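Local coordinates for protein 6-phospho-alpha-glucosidase (Merdibacter massiliensis, PDB 6VC6) that hydrolyses alpha-glucosidic bonds of 6-phosphorylated sugars, probably by the redox mechanism of family 4 glycosidases, with bound NAD and manganese, at residues R121-M126 with L393-Y398; W141-S146 with E328-N333; R182-S187 with K221-E226. All blocks are in the same frame, centred on the assembly; numbering follows the deposited sequence.

Interaction 1 of 3, residues R121-M126 with L393-Y398. With NAD (nicotinamide-adenine-dinucleotide), chain G.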
loop_
_atom_site.group_PDB
_atom_site.type_symbol
_atom_site.label_atom_id
_atom_site.label_comp_id
_atom_site.label_asym_id
_atom_site.label_seq_id
_atom_site.Cartn_x
_atom_site.Cartn_y
_atom_site.Cartn_z
ATOM N N ARG A 121 2.310 -10.670 10.323
ATOM C CA ARG A 121 1.709 -11.671 9.446
ATOM C C ARG A 121 2.247 -11.547 8.027
ATOM O O ARG A 121 2.501 -12.557 7.361
ATOM C CB ARG A 121 0.187 -11.533 9.450
ATOM C CG ARG A 121 -0.480 -11.941 10.750
ATOM C CD ARG A 121 -1.975 -12.157 10.556
ATOM N NE ARG A 121 -2.639 -10.975 10.013
ATOM C CZ ARG A 121 -3.023 -9.930 10.741
ATOM N NH1 ARG A 121 -2.807 -9.913 12.049
ATOM N NH2 ARG A 121 -3.624 -8.900 10.160
ATOM N N SER A 122 2.427 -10.314 7.549
ATOM C CA SER A 122 2.898 -10.112 6.183
ATOM C C SER A 122 4.358 -10.519 6.033
ATOM O O SER A 122 4.748 -11.063 4.994
ATOM C CB SER A 122 2.696 -8.655 5.769
ATOM O OG SER A 122 1.317 -8.347 5.664
ATOM N N CYS A 123 5.179 -10.267 7.057
ATOM C CA CYS A 123 6.582 -10.674 6.998
ATOM C C CYS A 123 6.714 -12.171 6.750
ATOM O O CYS A 123 7.535 -12.604 5.933
ATOM C CB CYS A 123 7.301 -10.289 8.291
ATOM S SG CYS A 123 7.650 -8.530 8.475
ATOM N N VAL A 124 5.909 -12.975 7.446
ATOM C CA VAL A 124 5.983 -14.425 7.297
ATOM C C VAL A 124 5.540 -14.843 5.899
ATOM O O VAL A 124 6.220 -15.621 5.221
ATOM C CB VAL A 124 5.140 -15.114 8.385
ATOM C CG1 VAL A 124 5.028 -16.606 8.110
ATOM C CG2 VAL A 124 5.739 -14.860 9.761
ATOM N N ASP A 125 4.398 -14.322 5.443
ATOM C CA ASP A 125 3.818 -14.790 4.190
ATOM C C ASP A 125 4.491 -14.180 2.966
ATOM O O ASP A 125 4.551 -14.831 1.916
ATOM C CB ASP A 125 2.317 -14.496 4.167
ATOM C CG ASP A 125 1.513 -15.489 4.987
ATOM O OD1 ASP A 125 2.114 -16.207 5.814
ATOM O OD2 ASP A 125 0.279 -15.550 4.806
HETATM N N MSE A 126 4.971 -12.951 3.056
HETATM C CA MSE A 126 5.648 -12.325 1.935
HETATM C C MSE A 126 6.988 -12.974 1.649
HETATM O O MSE A 126 7.278 -13.231 0.489
HETATM C CB MSE A 126 5.849 -10.832 2.129
HETATM C CG MSE A 126 4.614 -9.973 1.903
HETATM SE SE MSE A 126 3.951 -9.957 0.068
HETATM C CE MSE A 126 5.514 -9.272 -0.851
ATOM N N LEU A 393 12.618 -2.349 14.660
ATOM C CA LEU A 393 12.570 -3.214 15.833
ATOM C C LEU A 393 11.543 -4.325 15.665
ATOM O O LEU A 393 11.711 -5.413 16.227
ATOM C CB LEU A 393 12.261 -2.390 17.084
ATOM C CG LEU A 393 13.384 -1.493 17.610
ATOM C CD1 LEU A 393 12.825 -0.426 18.538
ATOM C CD2 LEU A 393 14.450 -2.318 18.313
ATOM N N LEU A 394 10.480 -4.077 14.896
ATOM C CA LEU A 394 9.452 -5.094 14.705
ATOM C C LEU A 394 9.977 -6.262 13.877
ATOM O O LEU A 394 9.833 -7.427 14.269
ATOM C CB LEU A 394 8.218 -4.481 14.044
ATOM C CG LEU A 394 7.044 -5.447 13.875
ATOM C CD1 LEU A 394 6.431 -5.790 15.227
ATOM C CD2 LEU A 394 5.998 -4.870 12.936
ATOM N N VAL A 395 10.588 -5.973 12.725
ATOM C CA VAL A 395 11.160 -7.045 11.922
ATOM C C VAL A 395 12.401 -7.626 12.587
ATOM O O VAL A 395 12.833 -8.728 12.228
ATOM C CB VAL A 395 11.471 -6.556 10.495
ATOM C CG1 VAL A 395 10.306 -5.745 9.948
ATOM C CG2 VAL A 395 12.744 -5.745 10.478
ATOM N N ASP A 396 12.992 -6.909 13.548
ATOM C CA ASP A 396 13.992 -7.523 14.415
ATOM C C ASP A 396 13.384 -8.675 15.203
ATOM O O ASP A 396 13.994 -9.744 15.331
ATOM C CB ASP A 396 14.578 -6.482 15.369
ATOM C CG ASP A 396 15.797 -5.786 14.802
ATOM O OD1 ASP A 396 16.180 -6.089 13.654
ATOM O OD2 ASP A 396 16.373 -4.933 15.510
ATOM N N ALA A 397 12.176 -8.473 15.737
ATOM C CA ALA A 397 11.492 -9.537 16.464
ATOM C C ALA A 397 11.149 -10.705 15.553
ATOM O O ALA A 397 11.136 -11.857 16.002
ATOM C CB ALA A 397 10.226 -8.991 17.124
ATOM N N TYR A 398 10.864 -10.432 14.278
ATOM C CA TYR A 398 10.580 -11.510 13.337
ATOM C C TYR A 398 11.813 -12.375 13.106
ATOM O O TYR A 398 11.730 -13.608 13.109
ATOM C CB TYR A 398 10.074 -10.934 12.014
ATOM C CG TYR A 398 10.163 -11.908 10.859
ATOM C CD1 TYR A 398 9.223 -12.917 10.705
ATOM C CD2 TYR A 398 11.191 -11.821 9.927
ATOM C CE1 TYR A 398 9.301 -13.812 9.656
ATOM C CE2 TYR A 398 11.277 -12.711 8.875
ATOM C CZ TYR A 398 10.329 -13.704 8.744
ATOM O OH TYR A 398 10.409 -14.594 7.697
HETATM P PA NAD G . -8.690 -9.188 0.449
HETATM O O1A NAD G . -9.967 -8.863 -0.288
HETATM O O2A NAD G . -8.737 -10.013 1.711
HETATM O O5B NAD G . -7.679 -9.903 -0.576
HETATM C C5B NAD G . -6.542 -10.612 -0.095
HETATM C C4B NAD G . -6.339 -11.867 -0.927
HETATM O O4B NAD G . -5.003 -12.349 -0.762
HETATM C C3B NAD G . -7.281 -12.969 -0.470
HETATM O O3B NAD G . -7.983 -13.495 -1.599
HETATM C C2B NAD G . -6.386 -14.041 0.112
HETATM O O2B NAD G . -6.863 -15.343 -0.236
HETATM C C1B NAD G . -5.040 -13.758 -0.532
HETATM N N9A NAD G . -3.913 -14.198 0.326
HETATM C C8A NAD G . -3.799 -14.042 1.659
HETATM N N7A NAD G . -2.635 -14.577 2.113
HETATM C C5A NAD G . -1.986 -15.092 1.052
HETATM C C6A NAD G . -0.707 -15.803 0.816
HETATM N N6A NAD G . 0.142 -16.078 1.836
HETATM N N1A NAD G . -0.413 -16.168 -0.452
HETATM C C2A NAD G . -1.244 -15.902 -1.478
HETATM N N3A NAD G . -2.418 -15.264 -1.336
HETATM C C4A NAD G . -2.837 -14.845 -0.120
HETATM O O3 NAD G . -7.901 -7.822 0.770
HETATM P PN NAD G . -8.129 -6.469 -0.069
HETATM O O1N NAD G . -8.973 -5.531 0.760
HETATM O O2N NAD G . -8.527 -6.810 -1.486
HETATM O O5D NAD G . -6.624 -5.907 -0.087
HETATM C C5D NAD G . -5.669 -6.443 -0.999
HETATM C C4D NAD G . -4.285 -5.974 -0.574
HETATM O O4D NAD G . -3.928 -4.790 -1.291
HETATM C C3D NAD G . -4.273 -5.622 0.906
HETATM O O3D NAD G . -3.123 -6.214 1.516
HETATM C C2D NAD G . -4.117 -4.119 0.941
HETATM O O2D NAD G . -3.351 -3.704 2.072
HETATM C C1D NAD G . -3.382 -3.857 -0.359
HETATM N N1N NAD G . -3.515 -2.474 -0.811
HETATM C C2N NAD G . -2.408 -1.731 -0.812
HETATM C C3N NAD G . -2.432 -0.411 -1.223
HETATM C C7N NAD G . -1.158 0.379 -1.200
HETATM O O7N NAD G . -1.201 1.591 -1.327
HETATM N N7N NAD G . -0.009 -0.274 -1.029
HETATM C C4N NAD G . -3.631 0.143 -1.653
HETATM C C5N NAD G . -4.774 -0.649 -1.640
HETATM C C6N NAD G . -4.689 -1.972 -1.216
HETATM O O HOH W 1 8.235 -16.863 6.159
#
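Tyr398 points its ring from helix 378-400 onto Cys123 and Val124 of helix 113-136, in a helix-helix packing that joins the NAD-binding, Rossmann-like half of this family 4 glycosidase to its C-terminal half. The two short segments cross at -54°, and their axes stay 10.6 Å apart, so the aromatic side chain has to bridge the gap. It does so with CG anti to the backbone N (chi1 162°), which carries the ring out from its own helix. Cys123 CB then sits over one face, offset toward the rim but close to the ring normal, in a CH-pi contact 4.2 Å from the Tyr398 centroid. The sulfur stands higher above that same face: SG is 5.2 Å from the centroid, a loose sulfur-aromatic contact. From the edge, near the ring plane, comes a methyl group, Val124 CG2, 3.7 Å from Tyr398 CE1. The ring is thus touched on a face and at its rim by consecutive residues of one helix. One turn back from the tyrosine, Val395 adds its CG1, which meets Cys123 SG at 4.1 Å. Helix 149-159 closes over this corner, Ala155 touching Cys123 while Glu154 and Arg158 lie against Val395. Next to Val395, Asp396 is salt-bridged to Arg158 of that helix and to Lys405. Asp125, on the side of helix 113-136 turned from Tyr398, reads the cofactor's adenine: NAD N6A donates to Asp125 OD2 at 3.0 Å, with an N-H...O angle of 154°.

Interaction 2 of 3, residues W141-S146 with E328-N333. With NAD (nicotinamide-adenine-dinucleotide), chain G.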
loop_
_atom_site.group_PDB
_atom_site.type_symbol
_atom_site.label_atom_id
_atom_site.label_comp_id
_atom_site.label_asym_id
_atom_site.label_seq_id
_atom_site.Cartn_x
_atom_site.Cartn_y
_atom_site.Cartn_z
ATOM N N TRP A 141 10.036 -9.115 -12.560
ATOM C CA TRP A 141 9.857 -7.899 -11.777
ATOM C C TRP A 141 8.681 -8.085 -10.826
ATOM O O TRP A 141 7.561 -8.372 -11.264
ATOM C CB TRP A 141 9.631 -6.697 -12.690
ATOM C CG TRP A 141 10.853 -5.851 -12.879
ATOM C CD1 TRP A 141 11.638 -5.784 -13.992
ATOM C CD2 TRP A 141 11.432 -4.952 -11.924
ATOM N NE1 TRP A 141 12.670 -4.899 -13.791
ATOM C CE2 TRP A 141 12.566 -4.375 -12.530
ATOM C CE3 TRP A 141 11.102 -4.579 -10.617
ATOM C CZ2 TRP A 141 13.371 -3.445 -11.874
ATOM C CZ3 TRP A 141 11.903 -3.656 -9.968
ATOM C CH2 TRP A 141 13.024 -3.100 -10.597
ATOM N N ILE A 142 8.933 -7.927 -9.533
ATOM C CA ILE A 142 7.920 -8.115 -8.503
ATOM C C ILE A 142 7.444 -6.739 -8.057
ATOM O O ILE A 142 8.186 -5.991 -7.411
ATOM C CB ILE A 142 8.459 -8.935 -7.324
ATOM C CG1 ILE A 142 8.694 -10.386 -7.753
ATOM C CG2 ILE A 142 7.501 -8.872 -6.149
ATOM C CD1 ILE A 142 9.392 -11.228 -6.709
ATOM N N LEU A 143 6.208 -6.400 -8.413
ATOM C CA LEU A 143 5.571 -5.157 -7.991
ATOM C C LEU A 143 4.586 -5.483 -6.877
ATOM O O LEU A 143 3.636 -6.245 -7.088
ATOM C CB LEU A 143 4.861 -4.479 -9.164
ATOM C CG LEU A 143 5.664 -4.341 -10.460
ATOM C CD1 LEU A 143 4.899 -3.514 -11.481
ATOM C CD2 LEU A 143 7.029 -3.729 -10.188
ATOM N N ASN A 144 4.809 -4.910 -5.698
ATOM C CA ASN A 144 4.093 -5.305 -4.492
ATOM C C ASN A 144 3.205 -4.171 -3.997
ATOM O O ASN A 144 3.689 -3.063 -3.738
ATOM C CB ASN A 144 5.070 -5.725 -3.394
ATOM C CG ASN A 144 4.369 -6.081 -2.102
ATOM O OD1 ASN A 144 3.500 -6.952 -2.079
ATOM N ND2 ASN A 144 4.737 -5.406 -1.021
ATOM N N TYR A 145 1.941 -4.453 -3.781
ATOM C CA TYR A 145 1.036 -3.528 -3.157
ATOM C C TYR A 145 0.797 -3.969 -1.715
ATOM O O TYR A 145 0.319 -3.203 -0.910
ATOM C CB TYR A 145 -0.289 -3.579 -3.888
ATOM C CG TYR A 145 -0.659 -2.390 -4.722
ATOM C CD1 TYR A 145 -1.459 -2.539 -5.821
ATOM C CD2 TYR A 145 -0.245 -1.129 -4.393
ATOM C CE1 TYR A 145 -1.837 -1.466 -6.582
ATOM C CE2 TYR A 145 -0.609 -0.048 -5.151
ATOM C CZ TYR A 145 -1.409 -0.227 -6.244
ATOM O OH TYR A 145 -1.780 0.832 -7.005
ATOM N N SER A 146 1.139 -5.213 -1.398
ATOM C CA SER A 146 0.727 -5.824 -0.140
ATOM C C SER A 146 1.231 -5.065 1.078
ATOM O O SER A 146 2.404 -4.766 1.188
ATOM C CB SER A 146 1.214 -7.274 -0.067
ATOM O OG SER A 146 0.986 -7.977 -1.270
ATOM N N GLU A 328 4.464 -0.504 -17.097
ATOM C CA GLU A 328 4.772 0.073 -18.403
ATOM C C GLU A 328 6.082 0.850 -18.362
ATOM O O GLU A 328 6.938 0.691 -19.240
ATOM C CB GLU A 328 3.631 0.979 -18.863
ATOM C CG GLU A 328 2.347 0.253 -19.216
ATOM C CD GLU A 328 1.230 1.210 -19.579
ATOM O OE1 GLU A 328 0.049 0.844 -19.401
ATOM O OE2 GLU A 328 1.533 2.331 -20.039
ATOM N N ALA A 329 6.251 1.702 -17.347
ATOM C CA ALA A 329 7.483 2.473 -17.219
ATOM C C ALA A 329 8.696 1.569 -17.061
ATOM O O ALA A 329 9.784 1.898 -17.546
ATOM C CB ALA A 329 7.379 3.435 -16.036
ATOM N N ILE A 330 8.529 0.426 -16.394
ATOM C CA ILE A 330 9.635 -0.513 -16.240
ATOM C C ILE A 330 9.911 -1.230 -17.555
ATOM O O ILE A 330 11.047 -1.254 -18.042
ATOM C CB ILE A 330 9.336 -1.511 -15.107
ATOM C CG1 ILE A 330 9.409 -0.816 -13.746
ATOM C CG2 ILE A 330 10.299 -2.688 -15.164
ATOM C CD1 ILE A 330 8.946 -1.684 -12.598
ATOM N N ALA A 331 8.871 -1.815 -18.154
ATOM C CA ALA A 331 9.060 -2.659 -19.330
ATOM C C ALA A 331 9.574 -1.874 -20.529
ATOM O O ALA A 331 10.299 -2.428 -21.364
ATOM C CB ALA A 331 7.752 -3.366 -19.685
ATOM N N TYR A 332 9.218 -0.596 -20.639
ATOM C CA TYR A 332 9.602 0.217 -21.785
ATOM C C TYR A 332 10.660 1.260 -21.444
ATOM O O TYR A 332 10.964 2.113 -22.285
ATOM C CB TYR A 332 8.367 0.889 -22.390
ATOM C CG TYR A 332 7.418 -0.095 -23.035
ATOM C CD1 TYR A 332 7.809 -0.841 -24.140
ATOM C CD2 TYR A 332 6.136 -0.285 -22.537
ATOM C CE1 TYR A 332 6.949 -1.745 -24.732
ATOM C CE2 TYR A 332 5.268 -1.189 -23.123
ATOM C CZ TYR A 332 5.681 -1.915 -24.221
ATOM O OH TYR A 332 4.825 -2.816 -24.812
ATOM N N ASN A 333 11.229 1.205 -20.238
ATOM C CA ASN A 333 12.321 2.089 -19.827
ATOM C C ASN A 333 11.942 3.558 -20.017
ATOM O O ASN A 333 12.688 4.353 -20.592
ATOM C CB ASN A 333 13.608 1.750 -20.584
ATOM C CG ASN A 333 14.846 2.313 -19.912
ATOM O OD1 ASN A 333 15.002 2.220 -18.695
ATOM N ND2 ASN A 333 15.732 2.902 -20.707
HETATM P PA NAD G . -8.690 -9.188 0.449
HETATM O O1A NAD G . -9.967 -8.863 -0.288
HETATM O O2A NAD G . -8.737 -10.013 1.711
HETATM O O5B NAD G . -7.679 -9.903 -0.576
HETATM C C5B NAD G . -6.542 -10.612 -0.095
HETATM C C4B NAD G . -6.339 -11.867 -0.927
HETATM O O4B NAD G . -5.003 -12.349 -0.762
HETATM C C3B NAD G . -7.281 -12.969 -0.470
HETATM O O3B NAD G . -7.983 -13.495 -1.599
HETATM C C2B NAD G . -6.386 -14.041 0.112
HETATM O O2B NAD G . -6.863 -15.343 -0.236
HETATM C C1B NAD G . -5.040 -13.758 -0.532
HETATM N N9A NAD G . -3.913 -14.198 0.326
HETATM C C8A NAD G . -3.799 -14.042 1.659
HETATM N N7A NAD G . -2.635 -14.577 2.113
HETATM C C5A NAD G . -1.986 -15.092 1.052
HETATM C C6A NAD G . -0.707 -15.803 0.816
HETATM N N6A NAD G . 0.142 -16.078 1.836
HETATM N N1A NAD G . -0.413 -16.168 -0.452
HETATM C C2A NAD G . -1.244 -15.902 -1.478
HETATM N N3A NAD G . -2.418 -15.264 -1.336
HETATM C C4A NAD G . -2.837 -14.845 -0.120
HETATM O O3 NAD G . -7.901 -7.822 0.770
HETATM P PN NAD G . -8.129 -6.469 -0.069
HETATM O O1N NAD G . -8.973 -5.531 0.760
HETATM O O2N NAD G . -8.527 -6.810 -1.486
HETATM O O5D NAD G . -6.624 -5.907 -0.087
HETATM C C5D NAD G . -5.669 -6.443 -0.999
HETATM C C4D NAD G . -4.285 -5.974 -0.574
HETATM O O4D NAD G . -3.928 -4.790 -1.291
HETATM C C3D NAD G . -4.273 -5.622 0.906
HETATM O O3D NAD G . -3.123 -6.214 1.516
HETATM C C2D NAD G . -4.117 -4.119 0.941
HETATM O O2D NAD G . -3.351 -3.704 2.072
HETATM C C1D NAD G . -3.382 -3.857 -0.359
HETATM N N1N NAD G . -3.515 -2.474 -0.811
HETATM C C2N NAD G . -2.408 -1.731 -0.812
HETATM C C3N NAD G . -2.432 -0.411 -1.223
HETATM C C7N NAD G . -1.158 0.379 -1.200
HETATM O O7N NAD G . -1.201 1.591 -1.327
HETATM N N7N NAD G . -0.009 -0.274 -1.029
HETATM C C4N NAD G . -3.631 0.143 -1.653
HETATM C C5N NAD G . -4.774 -0.649 -1.640
HETATM C C6N NAD G . -4.689 -1.972 -1.216
#
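Ile330 meets Trp141 and Leu143 with both of its branches, divided by a chi1 of -71° that sets CG2 anti to the backbone N and CG1 beside it; from there the chain runs extended to CD1. On the strand, Trp141 holds an off-staggered chi1 of -101°, which turns a face of its indole to the isoleucine. CG2 of Ile330 rests on that face over the five-membered ring, 3.6 Å from the centroid, a close CH-pi contact displaced toward the NE1 and CD1 side. The other branch reaches along the strand, and Ile330 CD1 touches Leu143 CD2 at 3.7 Å, the two side chains overlapping as they point oppositely. Trp141 and Leu143, two residues apart on a strand, both turn to the helix. This is the helix-on-sheet layering of a Rossmann-like fold: strand 141-144 runs parallel between strands 80-83 and 166-169, helix 318-331 covers one face, and Ile142 and Asn144 face helix 113-136 on the other. Just past Ile330 the helix stops in a Schellman motif, with Asn333 as the C-prime residue at positive phi. Trp141 NE1 has a weak hydrogen bond to Ile365 O. At its C-terminal end the strand delivers Tyr145 to the cofactor. NAD N7N donates to Tyr145 O at 2.9 Å in a nearly straight bond (169°), so a backbone oxygen takes the carboxamide N-H, while the ring of Tyr145 lies obliquely against the same group, CD2 3.5 Å from NAD N7N. The turn beyond is tied by Asn144, whose OD1 receives Ser146 OG at 2.8 Å and, weakly, Ser146 N. Asn144 ND2 in turn reaches a lone pair of Ser146 O at 3.3 Å.

Interaction 3 of 3, residues R182-S187 with K221-E226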
loop_
_atom_site.group_PDB
_atom_site.type_symbol
_atom_site.label_atom_id
_atom_site.label_comp_id
_atom_site.label_asym_id
_atom_site.label_seq_id
_atom_site.Cartn_x
_atom_site.Cartn_y
_atom_site.Cartn_z
ATOM N N ARG A 182 -8.402 17.926 -8.577
ATOM C CA ARG A 182 -9.800 18.323 -8.461
ATOM C C ARG A 182 -9.927 19.679 -7.776
ATOM O O ARG A 182 -10.782 20.492 -8.145
ATOM C CB ARG A 182 -10.584 17.255 -7.699
ATOM C CG ARG A 182 -12.029 17.622 -7.407
ATOM C CD ARG A 182 -12.836 16.392 -7.029
ATOM N NE ARG A 182 -14.142 16.738 -6.479
ATOM C CZ ARG A 182 -15.154 15.883 -6.364
ATOM N NH1 ARG A 182 -15.009 14.627 -6.762
ATOM N NH2 ARG A 182 -16.309 16.284 -5.852
ATOM N N LEU A 183 -9.081 19.933 -6.775
ATOM C CA LEU A 183 -9.030 21.242 -6.132
ATOM C C LEU A 183 -8.793 22.348 -7.152
ATOM O O LEU A 183 -9.462 23.387 -7.133
ATOM C CB LEU A 183 -7.916 21.257 -5.086
ATOM C CG LEU A 183 -8.198 21.097 -3.596
ATOM C CD1 LEU A 183 -7.010 21.645 -2.836
ATOM C CD2 LEU A 183 -9.477 21.804 -3.189
ATOM N N LEU A 184 -7.836 22.133 -8.052
ATOM C CA LEU A 184 -7.349 23.167 -8.953
ATOM C C LEU A 184 -7.976 23.100 -10.338
ATOM O O LEU A 184 -7.694 23.969 -11.170
ATOM C CB LEU A 184 -5.822 23.070 -9.077
ATOM C CG LEU A 184 -4.922 23.773 -8.052
ATOM C CD1 LEU A 184 -5.492 23.722 -6.640
ATOM C CD2 LEU A 184 -3.527 23.164 -8.083
ATOM N N ASN A 185 -8.814 22.096 -10.603
ATOM C CA ASN A 185 -9.428 21.894 -11.919
ATOM C C ASN A 185 -8.361 21.755 -13.006
ATOM O O ASN A 185 -8.396 22.426 -14.038
ATOM C CB ASN A 185 -10.414 23.017 -12.251
ATOM C CG ASN A 185 -11.360 22.648 -13.377
ATOM O OD1 ASN A 185 -11.661 21.474 -13.591
ATOM N ND2 ASN A 185 -11.830 23.652 -14.108
ATOM N N VAL A 186 -7.397 20.869 -12.756
ATOM C CA VAL A 186 -6.330 20.570 -13.700
ATOM C C VAL A 186 -6.220 19.057 -13.835
ATOM O O VAL A 186 -6.817 18.295 -13.075
ATOM C CB VAL A 186 -4.975 21.172 -13.269
ATOM C CG1 VAL A 186 -5.041 22.691 -13.262
ATOM C CG2 VAL A 186 -4.568 20.641 -11.900
ATOM N N SER A 187 -5.447 18.628 -14.829
ATOM C CA SER A 187 -5.132 17.216 -14.983
ATOM C C SER A 187 -4.063 16.828 -13.970
ATOM O O SER A 187 -3.052 17.523 -13.829
ATOM C CB SER A 187 -4.656 16.922 -16.405
ATOM O OG SER A 187 -4.054 15.642 -16.489
ATOM N N LYS A 221 -3.035 25.578 -0.538
ATOM C CA LYS A 221 -3.442 25.840 0.839
ATOM C C LYS A 221 -4.546 26.885 0.913
ATOM O O LYS A 221 -5.360 26.858 1.843
ATOM C CB LYS A 221 -2.244 26.293 1.673
ATOM C CG LYS A 221 -0.962 25.526 1.416
ATOM C CD LYS A 221 0.208 26.183 2.129
ATOM C CE LYS A 221 1.522 25.520 1.763
ATOM N NZ LYS A 221 2.693 26.229 2.347
ATOM N N LYS A 222 -4.591 27.810 -0.048
ATOM C CA LYS A 222 -5.601 28.862 -0.016
ATOM C C LYS A 222 -6.994 28.295 -0.258
ATOM O O LYS A 222 -7.941 28.620 0.467
ATOM C CB LYS A 222 -5.270 29.940 -1.048
ATOM C CG LYS A 222 -6.169 31.162 -0.968
ATOM C CD LYS A 222 -6.781 31.493 -2.318
ATOM C CE LYS A 222 -5.751 32.094 -3.260
ATOM N NZ LYS A 222 -6.393 32.830 -4.384
ATOM N N ILE A 223 -7.138 27.442 -1.275
ATOM C CA ILE A 223 -8.445 26.863 -1.569
ATOM C C ILE A 223 -8.856 25.874 -0.484
ATOM O O ILE A 223 -10.045 25.754 -0.161
ATOM C CB ILE A 223 -8.435 26.214 -2.968
ATOM C CG1 ILE A 223 -8.321 27.289 -4.050
ATOM C CG2 ILE A 223 -9.695 25.399 -3.203
ATOM C CD1 ILE A 223 -7.131 27.120 -4.956
ATOM N N ILE A 224 -7.891 25.168 0.112
ATOM C CA ILE A 224 -8.207 24.231 1.189
ATOM C C ILE A 224 -8.794 24.970 2.385
ATOM O O ILE A 224 -9.750 24.502 3.016
ATOM C CB ILE A 224 -6.955 23.423 1.581
ATOM C CG1 ILE A 224 -6.662 22.354 0.530
ATOM C CG2 ILE A 224 -7.133 22.775 2.946
ATOM C CD1 ILE A 224 -5.475 21.477 0.858
ATOM N N LYS A 225 -8.239 26.141 2.708
ATOM C CA LYS A 225 -8.721 26.894 3.862
ATOM C C LYS A 225 -10.152 27.379 3.667
ATOM O O LYS A 225 -10.912 27.472 4.637
ATOM C CB LYS A 225 -7.792 28.079 4.138
ATOM C CG LYS A 225 -8.103 28.832 5.422
ATOM C CD LYS A 225 -7.476 30.217 5.418
ATOM C CE LYS A 225 -7.312 30.756 6.830
ATOM N NZ LYS A 225 -6.369 31.906 6.881
ATOM N N GLU A 226 -10.545 27.679 2.429
ATOM C CA GLU A 226 -11.859 28.251 2.162
ATOM C C GLU A 226 -12.891 27.229 1.702
ATOM O O GLU A 226 -14.083 27.415 1.966
ATOM C CB GLU A 226 -11.753 29.363 1.111
ATOM C CG GLU A 226 -11.137 28.932 -0.210
ATOM C CD GLU A 226 -10.800 30.110 -1.107
ATOM O OE1 GLU A 226 -10.743 31.248 -0.596
ATOM O OE2 GLU A 226 -10.592 29.898 -2.320
#
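Flat groups have no share where Leu183 and Leu184 meet Ile223 and Ile224: with neither ring faces nor edges between the segments, branched aliphatic carbons do all the touching. Leu183 is the centre of it, its forked end set against two neighbouring isoleucines. CD2 lies 3.6 Å from Ile223 CG2, the two side chains alongside, each directed back toward the other's helix. CD1 presses on Ile224, which crosses it at about a right angle; the 3.5 Å between Leu183 CD1 and Ile224 CG1 is tighter than ordinary van der Waals contact. The squeeze coincides with a Leu183 chi1 of -101°, away from a staggered value, as is the chi2 of Ile223 (122°), consistent with some strain in this packing. Leu184 adds a lighter touch, CD1 to Ile223 CD1 at 4.1 Å. In the fold, this is the C-terminal end of helix 172-184, which follows the parallel strand 166-169, packing on helix 217-227 across the connection that contains strands 191-196 and 201-209. The other end of helix 172-184 starts at Gln172, which lines the glucose 6-phosphate pocket. Asn185, with a phi of 57°, turns the chain out of the helix directly after the two leucines. Phe229 touches both Leu183 and Ile224, and Ile220 reaches both leucines. Arg182, just before the leucines, forms a salt bridge with Glu235, and Lys221 NZ hydrogen-bonds to the backbone oxygens of Pro256 and Asp257.

Interactions 1 and 2 lie on consecutive elements, helix 113-136 and strand 141-144, and both reach the same NAD, one at the adenine and the other at the nicotinamide carboxamide. Their centres are 24 Å apart, yet they touch: CE of Met126, a selenomethionine, packs 3.3 Å from Asn144 OD1. Leu143 of interaction 2 has its side chain about 13 Å from the manganese, which Cys170 and His200 bind. Interaction 3 is nested along the chain inside the loops closed by both others. It stands across the chain's centre from interaction 1, 40 Å away between centres, and about 15 Å from interaction 2 at the nearest atoms.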